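Side-chain contacts in glutathione S-transferase-like protein (Methylobacillus flagellatus, PDB 4GLT), which binds glutathione and, as a member of the glutathione S-transferase family, probably acts as a transferase: residues Ala41-Ile46 with Arg214-Asp219; Ile88-Asp93 with Ala111-Glu116. All coordinates share one frame; numbering follows the deposited sequence.

Contact 1. Residues Ala41-Ile46 with Arg214-Asp219; sequences AAEKRI and RASFKD
The carboxylate of Glu43 takes two partners from Arg214-Asp219, one on each oxygen. The Ser216 hydroxyl donates a hydrogen bond to OE2, and the separation of 2.4 Å between Ser216 OG and Glu43 OE2 is very short for such a bond, so its exact length deserves caution. The other oxygen, OE1, makes a salt bridge with Arg214, lying 3.1 Å from Arg214 NH1. Carboxylate and guanidinium meet obliquely, their planes 60° apart, so the charges are paired without the flat two-pronged arrangement of a coplanar bridge. Glu43 bends at chi2 (-70°), which carries its carboxylate nearer to Arg214 and Ser216 than its first side-chain bond would suggest. Arg214 instead runs extended from CG to NE and crosses the glutamate at about a right angle; its side chain also forms a cation-pi contact with Phe174. The salt bridge to Arg214 would favour the charged form of the buried Glu43. Beside these polar groups, Ala42 CB packs on Ser216 CB at 3.7 Å, the pair whose CA atoms come nearest across the segments. Arg214 is the N-cap residue of the short helix 215-218, while helix 32-44 is closed by a Schellman motif, with Arg45 the first residue beyond it. The contact thus joins the last turn of the first helix of the thioredoxin-like N-terminal domain to the C-terminal end of the chain, within the two-domain glutathione S-transferase fold.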
ATOM      1  N   ALA A  41       1.420  -2.499  17.775  1.00 50.02           N
ATOM      2  CA  ALA A  41       2.092  -3.468  18.637  1.00 50.25           C
ATOM      3  C   ALA A  41       1.806  -3.188  20.106  1.00 48.93           C
ATOM      4  O   ALA A  41       1.543  -4.107  20.885  1.00 58.53           O
ATOM      5  CB  ALA A  41       3.598  -3.466  18.377  1.00 40.79           C
ATOM      6  N   ALA A  42       1.869  -1.912  20.480  1.00 56.61           N
ATOM      7  CA  ALA A  42       1.624  -1.500  21.854  1.00 50.53           C
ATOM      8  C   ALA A  42       0.158  -1.686  22.214  1.00 59.06           C
ATOM      9  O   ALA A  42      -0.165  -2.183  23.283  1.00 55.28           O
ATOM     10  CB  ALA A  42       2.043  -0.056  22.056  1.00 56.44           C
ATOM     11  N   GLU A  43      -0.732  -1.291  21.324  1.00 55.64           N
ATOM     12  CA  GLU A  43      -2.148  -1.423  21.591  1.00 60.94           C
ATOM     13  C   GLU A  43      -2.548  -2.878  21.753  1.00 58.36           C
ATOM     14  O   GLU A  43      -3.370  -3.202  22.576  1.00 65.19           O
ATOM     15  CB  GLU A  43      -2.968  -0.746  20.504  1.00 46.75           C
ATOM     16  CG  GLU A  43      -2.719   0.741  20.418  1.00 50.21           C
ATOM     17  CD  GLU A  43      -3.271   1.500  21.601  1.00 71.32           C
ATOM     18  OE1 GLU A  43      -4.311   1.079  22.137  1.00 64.03           O
ATOM     19  OE2 GLU A  43      -2.673   2.521  21.988  1.00 73.71           O
ATOM     20  N   LYS A  44      -1.971  -3.762  20.963  1.00 69.97           N
ATOM     21  CA  LYS A  44      -2.283  -5.168  21.114  1.00 62.75           C
ATOM     22  C   LYS A  44      -1.619  -5.727  22.361  1.00 73.10           C
ATOM     23  O   LYS A  44      -1.939  -6.817  22.800  1.00 68.27           O
ATOM     24  CB  LYS A  44      -1.895  -5.970  19.875  1.00 55.73           C
ATOM     25  CG  LYS A  44      -2.800  -5.743  18.690  1.00 49.05           C
ATOM     26  CD  LYS A  44      -4.253  -5.696  19.104  1.00 56.52           C
ATOM     27  CE  LYS A  44      -4.839  -7.063  19.339  1.00 57.05           C
ATOM     28  NZ  LYS A  44      -5.926  -7.378  18.400  1.00 56.98           N
ATOM     29  N   ARG A  45      -0.678  -4.982  22.920  1.00 61.31           N
ATOM     30  CA  ARG A  45       0.076  -5.482  24.053  1.00 78.61           C
ATOM     31  C   ARG A  45       0.904  -6.661  23.640  1.00 72.67           C
ATOM     32  O   ARG A  45       0.927  -7.673  24.315  1.00 76.23           O
ATOM     33  CB  ARG A  45      -0.862  -5.948  25.155  1.00 78.86           C
ATOM     34  CG  ARG A  45      -2.052  -5.054  25.407  1.00 86.09           C
ATOM     35  CD  ARG A  45      -1.717  -3.970  26.406  1.00 92.96           C
ATOM     36  NE  ARG A  45      -2.913  -3.522  27.105  1.00120.60           N
ATOM     37  CZ  ARG A  45      -3.720  -2.562  26.669  1.00121.39           C
ATOM     38  NH1 ARG A  45      -3.462  -1.938  25.532  1.00 95.52           N
ATOM     39  NH2 ARG A  45      -4.788  -2.225  27.375  1.00133.29           N
ATOM     40  N   ILE A  46       1.551  -6.540  22.498  1.00 59.81           N
ATOM     41  CA  ILE A  46       2.425  -7.583  22.021  1.00 66.91           C
ATOM     42  C   ILE A  46       3.873  -7.180  22.241  1.00 63.26           C
ATOM     43  O   ILE A  46       4.278  -6.087  21.883  1.00 66.84           O
ATOM     44  CB  ILE A  46       2.184  -7.844  20.532  1.00 66.31           C
ATOM     45  CG1 ILE A  46       0.774  -8.393  20.333  1.00 74.64           C
ATOM     46  CG2 ILE A  46       3.220  -8.804  19.989  1.00 59.42           C
ATOM     47  CD1 ILE A  46       0.305  -8.424  18.902  1.00 61.55           C
ATOM     48  N   ARG A 214      -2.098   8.959  24.355  1.00 73.85           N
ATOM     49  CA  ARG A 214      -1.802   7.544  24.477  1.00 67.64           C
ATOM     50  C   ARG A 214      -0.304   7.302  24.466  1.00 74.39           C
ATOM     51  O   ARG A 214       0.403   7.787  23.600  1.00 78.20           O
ATOM     52  CB  ARG A 214      -2.441   6.761  23.341  1.00 60.80           C
ATOM     53  CG  ARG A 214      -3.933   6.887  23.257  1.00 61.44           C
ATOM     54  CD  ARG A 214      -4.508   5.827  22.357  1.00 58.81           C
ATOM     55  NE  ARG A 214      -5.947   5.731  22.523  1.00 60.15           N
ATOM     56  CZ  ARG A 214      -6.589   4.634  22.886  1.00 62.92           C
ATOM     57  NH1 ARG A 214      -5.929   3.519  23.112  1.00 65.44           N
ATOM     58  NH2 ARG A 214      -7.900   4.651  23.015  1.00 60.91           N
ATOM     59  N   ALA A 215       0.177   6.549  25.442  1.00 68.19           N
ATOM     60  CA  ALA A 215       1.588   6.225  25.495  1.00 73.29           C
ATOM     61  C   ALA A 215       2.001   5.592  24.173  1.00 68.50           C
ATOM     62  O   ALA A 215       2.988   5.998  23.557  1.00 64.81           O
ATOM     63  CB  ALA A 215       1.874   5.291  26.659  1.00 66.02           C
ATOM     64  N   SER A 216       1.234   4.600  23.730  1.00 72.87           N
ATOM     65  CA  SER A 216       1.517   3.952  22.456  1.00 60.92           C
ATOM     66  C   SER A 216       1.879   5.025  21.450  1.00 64.76           C
ATOM     67  O   SER A 216       2.968   5.020  20.872  1.00 74.72           O
ATOM     68  CB  SER A 216       0.295   3.184  21.957  1.00 60.87           C
ATOM     69  OG  SER A 216      -0.854   4.018  21.955  1.00 77.89           O
ATOM     70  N   PHE A 217       0.956   5.958  21.249  1.00 61.30           N
ATOM     71  CA  PHE A 217       1.165   7.017  20.277  1.00 65.08           C
ATOM     72  C   PHE A 217       2.309   7.950  20.665  1.00 66.76           C
ATOM     73  O   PHE A 217       3.288   8.068  19.930  1.00 79.10           O
ATOM     74  CB  PHE A 217      -0.118   7.813  20.034  1.00 71.24           C
ATOM     75  CG  PHE A 217       0.000   8.782  18.904  1.00 72.55           C
ATOM     76  CD1 PHE A 217       0.281   8.330  17.625  1.00 67.14           C
ATOM     77  CD2 PHE A 217      -0.147  10.140  19.117  1.00 76.98           C
ATOM     78  CE1 PHE A 217       0.409   9.214  16.572  1.00 78.73           C
ATOM     79  CE2 PHE A 217      -0.019  11.031  18.069  1.00108.42           C
ATOM     80  CZ  PHE A 217       0.262  10.569  16.794  1.00 75.40           C
ATOM     81  N   LYS A 218       2.187   8.598  21.820  1.00 67.03           N
ATOM     82  CA  LYS A 218       3.178   9.575  22.255  1.00 67.06           C
ATOM     83  C   LYS A 218       4.570   8.975  22.411  1.00 84.58           C
ATOM     84  O   LYS A 218       5.573   9.653  22.197  1.00 92.29           O
ATOM     85  CB  LYS A 218       2.751  10.245  23.564  1.00 86.39           C
ATOM     86  CG  LYS A 218       3.576  11.479  23.894  1.00 83.78           C
ATOM     87  CD  LYS A 218       3.241  12.060  25.256  1.00 92.23           C
ATOM     88  CE  LYS A 218       4.216  13.173  25.611  1.00 84.07           C
ATOM     89  NZ  LYS A 218       3.998  13.708  26.984  1.00 99.93           N
ATOM     90  N   ASP A 219       4.628   7.702  22.788  1.00 82.57           N
ATOM     91  CA  ASP A 219       5.899   7.030  23.017  1.00 70.31           C
ATOM     92  C   ASP A 219       6.661   6.739  21.734  1.00 69.71           C
ATOM     93  O   ASP A 219       7.780   6.232  21.779  1.00 70.92           O
ATOM     94  CB  ASP A 219       5.675   5.713  23.756  1.00 94.19           C
ATOM     95  CG  ASP A 219       5.640   5.884  25.258  1.00107.47           C
ATOM     96  OD1 ASP A 219       5.766   7.034  25.736  1.00101.94           O
ATOM     97  OD2 ASP A 219       5.491   4.861  25.959  1.00 93.97           O
TER

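Contact 2. Residues Ile88-Asp93 with Ala111-Glu116; sequences IVEYLD and AVRRWE
Helix 85-93 of the thioredoxin-like domain faces helix 106-133, the first long helix of the all-helical domain, across a buried salt-bridge network of Glu90, Arg113 and Glu116. The backbones stay well apart, with CA atoms 10.2 Å from each other at the nearest pair, Glu90 and Arg113, so long side chains span the gap. Glu90 OE1 lies at the edge of the Arg113 guanidinium, near its plane, but at 3.9 Å from Arg113 NH1 the bridge is a long one. The two side chains cross at about a right angle, and the carboxylate stands almost perpendicular to the guanidinium, at 85°. Bends at chi2 and chi3 turn the guanidinium of Arg113 forward along its own helix, toward Glu116 one turn on, which pairs with it. Glu116 OE1 accepts from Arg113 NH2 at a modelled 2.4 Å, too short to trust exactly, though part of a salt bridge, and more weakly from Arg113 NE at 3.0 Å. Leu176 of helix 176-191 packs on both Arg113 and Glu116. The two acids also have other cationic partners: Lys109 of the second subunit bridges to Glu90 OE2, and Lys36 to Glu116 OE2. Arg113 therefore sits between two carboxylates that are each shared with a lysine, a pattern that probably balances charge in a buried setting and couples the domain boundary electrostatically to the dimer interface.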
ATOM      1  N   ILE A  88       1.448  -6.268   7.843  1.00 47.38           N
ATOM      2  CA  ILE A  88       1.964  -6.452   9.203  1.00 47.33           C
ATOM      3  C   ILE A  88       0.931  -6.160  10.292  1.00 46.57           C
ATOM      4  O   ILE A  88       0.800  -6.898  11.269  1.00 46.60           O
ATOM      5  CB  ILE A  88       3.202  -5.555   9.438  1.00 40.82           C
ATOM      6  CG1 ILE A  88       4.354  -6.009   8.533  1.00 52.83           C
ATOM      7  CG2 ILE A  88       3.649  -5.629  10.892  1.00 34.78           C
ATOM      8  CD1 ILE A  88       5.479  -5.007   8.425  1.00 34.28           C
ATOM      9  N   VAL A  89       0.218  -5.061  10.113  1.00 47.08           N
ATOM     10  CA  VAL A  89      -0.857  -4.644  11.004  1.00 53.21           C
ATOM     11  C   VAL A  89      -2.083  -5.574  11.021  1.00 52.16           C
ATOM     12  O   VAL A  89      -2.839  -5.599  12.001  1.00 53.57           O
ATOM     13  CB  VAL A  89      -1.313  -3.214  10.632  1.00 54.89           C
ATOM     14  CG1 VAL A  89      -2.796  -3.026  10.910  1.00 90.32           C
ATOM     15  CG2 VAL A  89      -0.477  -2.179  11.370  1.00 51.65           C
ATOM     16  N   GLU A  90      -2.319  -6.321   9.950  1.00 58.06           N
ATOM     17  CA  GLU A  90      -3.430  -7.272   9.996  1.00 64.71           C
ATOM     18  C   GLU A  90      -2.969  -8.499  10.767  1.00 62.48           C
ATOM     19  O   GLU A  90      -3.676  -9.026  11.618  1.00 55.33           O
ATOM     20  CB  GLU A  90      -3.929  -7.650   8.600  1.00 53.59           C
ATOM     21  CG  GLU A  90      -5.209  -8.466   8.640  1.00 65.29           C
ATOM     22  CD  GLU A  90      -5.934  -8.517   7.309  1.00 72.44           C
ATOM     23  OE1 GLU A  90      -5.266  -8.469   6.255  1.00 60.36           O
ATOM     24  OE2 GLU A  90      -7.181  -8.625   7.319  1.00 62.14           O
ATOM     25  N   TYR A  91      -1.750  -8.927  10.476  1.00 55.70           N
ATOM     26  CA  TYR A  91      -1.124 -10.004  11.222  1.00 54.94           C
ATOM     27  C   TYR A  91      -1.158  -9.806  12.746  1.00 54.02           C
ATOM     28  O   TYR A  91      -1.524 -10.717  13.480  1.00 59.67           O
ATOM     29  CB  TYR A  91       0.314 -10.165  10.753  1.00 49.26           C
ATOM     30  CG  TYR A  91       1.085 -11.182  11.540  1.00 53.28           C
ATOM     31  CD1 TYR A  91       0.948 -12.535  11.276  1.00 51.41           C
ATOM     32  CD2 TYR A  91       1.945 -10.791  12.551  1.00 54.31           C
ATOM     33  CE1 TYR A  91       1.657 -13.474  11.991  1.00 59.40           C
ATOM     34  CE2 TYR A  91       2.661 -11.724  13.270  1.00 79.51           C
ATOM     35  CZ  TYR A  91       2.509 -13.065  12.987  1.00 64.03           C
ATOM     36  OH  TYR A  91       3.211 -14.003  13.706  1.00 59.91           O
ATOM     37  N   LEU A  92      -0.771  -8.622  13.216  1.00 49.61           N
ATOM     38  CA  LEU A  92      -0.665  -8.371  14.655  1.00 52.97           C
ATOM     39  C   LEU A  92      -2.022  -8.246  15.357  1.00 60.29           C
ATOM     40  O   LEU A  92      -2.177  -8.682  16.494  1.00 57.46           O
ATOM     41  CB  LEU A  92       0.176  -7.120  14.926  1.00 61.71           C
ATOM     42  CG  LEU A  92       1.663  -7.167  14.559  1.00 52.42           C
ATOM     43  CD1 LEU A  92       2.239  -5.765  14.485  1.00 63.35           C
ATOM     44  CD2 LEU A  92       2.443  -8.010  15.552  1.00 49.90           C
ATOM     45  N   ASP A  93      -3.009  -7.656  14.687  1.00 47.36           N
ATOM     46  CA  ASP A  93      -4.315  -7.484  15.315  1.00 53.69           C
ATOM     47  C   ASP A  93      -4.937  -8.840  15.627  1.00 61.42           C
ATOM     48  O   ASP A  93      -5.845  -8.933  16.435  1.00 57.29           O
ATOM     49  CB  ASP A  93      -5.256  -6.653  14.442  1.00 58.22           C
ATOM     50  CG  ASP A  93      -6.622  -6.433  15.089  1.00 69.45           C
ATOM     51  OD1 ASP A  93      -6.704  -6.337  16.334  1.00 68.71           O
ATOM     52  OD2 ASP A  93      -7.622  -6.352  14.347  1.00 66.16           O
ATOM     53  N   ALA A 111     -14.621   0.015   6.024  1.00 59.29           N
ATOM     54  CA  ALA A 111     -14.576   1.388   6.488  1.00 53.72           C
ATOM     55  C   ALA A 111     -13.219   1.692   7.119  1.00 59.65           C
ATOM     56  O   ALA A 111     -12.644   2.754   6.875  1.00 65.51           O
ATOM     57  CB  ALA A 111     -15.708   1.660   7.466  1.00 55.10           C
ATOM     58  N   VAL A 112     -12.697   0.756   7.909  1.00 55.50           N
ATOM     59  CA  VAL A 112     -11.416   0.962   8.581  1.00 58.89           C
ATOM     60  C   VAL A 112     -10.269   0.983   7.600  1.00 57.41           C
ATOM     61  O   VAL A 112      -9.393   1.845   7.673  1.00 60.20           O
ATOM     62  CB  VAL A 112     -11.134  -0.113   9.653  1.00 66.13           C
ATOM     63  CG1 VAL A 112      -9.649  -0.172   9.988  1.00 41.64           C
ATOM     64  CG2 VAL A 112     -11.937   0.168  10.906  1.00 55.03           C
ATOM     65  N   ARG A 113     -10.265   0.041   6.668  1.00 56.69           N
ATOM     66  CA  ARG A 113      -9.159  -0.018   5.714  1.00 52.45           C
ATOM     67  C   ARG A 113      -9.198   1.144   4.701  1.00 55.70           C
ATOM     68  O   ARG A 113      -8.164   1.535   4.162  1.00 55.43           O
ATOM     69  CB  ARG A 113      -9.134  -1.385   5.027  1.00 49.45           C
ATOM     70  CG  ARG A 113      -9.436  -2.524   5.991  1.00 64.08           C
ATOM     71  CD  ARG A 113      -8.227  -3.408   6.278  1.00 64.92           C
ATOM     72  NE  ARG A 113      -6.950  -2.695   6.320  1.00 56.82           N
ATOM     73  CZ  ARG A 113      -5.770  -3.304   6.463  1.00 53.19           C
ATOM     74  NH1 ARG A 113      -5.705  -4.621   6.581  1.00 51.13           N
ATOM     75  NH2 ARG A 113      -4.652  -2.602   6.496  1.00 57.63           N
ATOM     76  N   ARG A 114     -10.382   1.711   4.467  1.00 52.05           N
ATOM     77  CA  ARG A 114     -10.512   2.865   3.571  1.00 48.58           C
ATOM     78  C   ARG A 114      -9.887   4.119   4.188  1.00 63.05           C
ATOM     79  O   ARG A 114      -9.009   4.770   3.574  1.00 58.05           O
ATOM     80  CB  ARG A 114     -11.974   3.093   3.195  1.00 60.88           C
ATOM     81  CG  ARG A 114     -12.174   3.910   1.928  1.00 55.81           C
ATOM     82  CD  ARG A 114     -12.899   5.210   2.223  1.00 54.12           C
ATOM     83  NE  ARG A 114     -11.995   6.276   2.624  1.00 67.36           N
ATOM     84  CZ  ARG A 114     -12.180   7.057   3.681  1.00 53.74           C
ATOM     85  NH1 ARG A 114     -13.235   6.891   4.464  1.00 51.71           N
ATOM     86  NH2 ARG A 114     -11.296   8.001   3.955  1.00 58.16           N
ATOM     87  N   TRP A 115     -10.307   4.433   5.413  1.00 38.07           N
ATOM     88  CA  TRP A 115      -9.643   5.479   6.197  1.00 43.67           C
ATOM     89  C   TRP A 115      -8.125   5.324   6.118  1.00 52.08           C
ATOM     90  O   TRP A 115      -7.411   6.274   5.758  1.00 54.52           O
ATOM     91  CB  TRP A 115     -10.046   5.411   7.664  1.00 53.52           C
ATOM     92  CG  TRP A 115     -11.265   6.195   8.035  1.00 46.93           C
ATOM     93  CD1 TRP A 115     -12.528   5.713   8.153  1.00 48.13           C
ATOM     94  CD2 TRP A 115     -11.333   7.592   8.366  1.00 47.80           C
ATOM     95  NE1 TRP A 115     -13.392   6.723   8.531  1.00 52.56           N
ATOM     96  CE2 TRP A 115     -12.682   7.883   8.679  1.00 52.13           C
ATOM     97  CE3 TRP A 115     -10.388   8.618   8.446  1.00 55.73           C
ATOM     98  CZ2 TRP A 115     -13.107   9.158   9.052  1.00 52.94           C
ATOM     99  CZ3 TRP A 115     -10.813   9.883   8.807  1.00 60.37           C
ATOM    100  CH2 TRP A 115     -12.157  10.143   9.107  1.00 67.91           C
ATOM    101  N   GLU A 116      -7.639   4.128   6.462  1.00 42.43           N
ATOM    102  CA  GLU A 116      -6.189   3.845   6.505  1.00 47.42           C
ATOM    103  C   GLU A 116      -5.468   4.108   5.181  1.00 43.91           C
ATOM    104  O   GLU A 116      -4.314   4.552   5.167  1.00 66.40           O
ATOM    105  CB  GLU A 116      -5.933   2.394   6.932  1.00 47.37           C
ATOM    106  CG  GLU A 116      -4.457   2.007   6.981  1.00 49.64           C
ATOM    107  CD  GLU A 116      -4.221   0.502   6.900  1.00 66.37           C
ATOM    108  OE1 GLU A 116      -5.177  -0.229   6.560  1.00 47.64           O
ATOM    109  OE2 GLU A 116      -3.079   0.046   7.167  1.00 51.00           O
TER

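From the N terminus, the chain runs through strand 24-27 and then helix 32-44, whose end supplies residues 41-46 of contact 1. It then completes the sheet of the N-terminal domain and enters helix 85-93, from which contact 2 closes a short loop to helix 106-133, across the linker between the domains. Only after helix 202-212 does the chain return, at 214-219, to close contact 1, so contact 2 is nested inside that much larger loop. Both tie the N-terminal domain to the C-terminal part of the chain. Their centres are 15 Å apart, yet they touch directly: Lys44 NZ forms a salt bridge with Asp93 OD1, and Ile46 packs against Leu92.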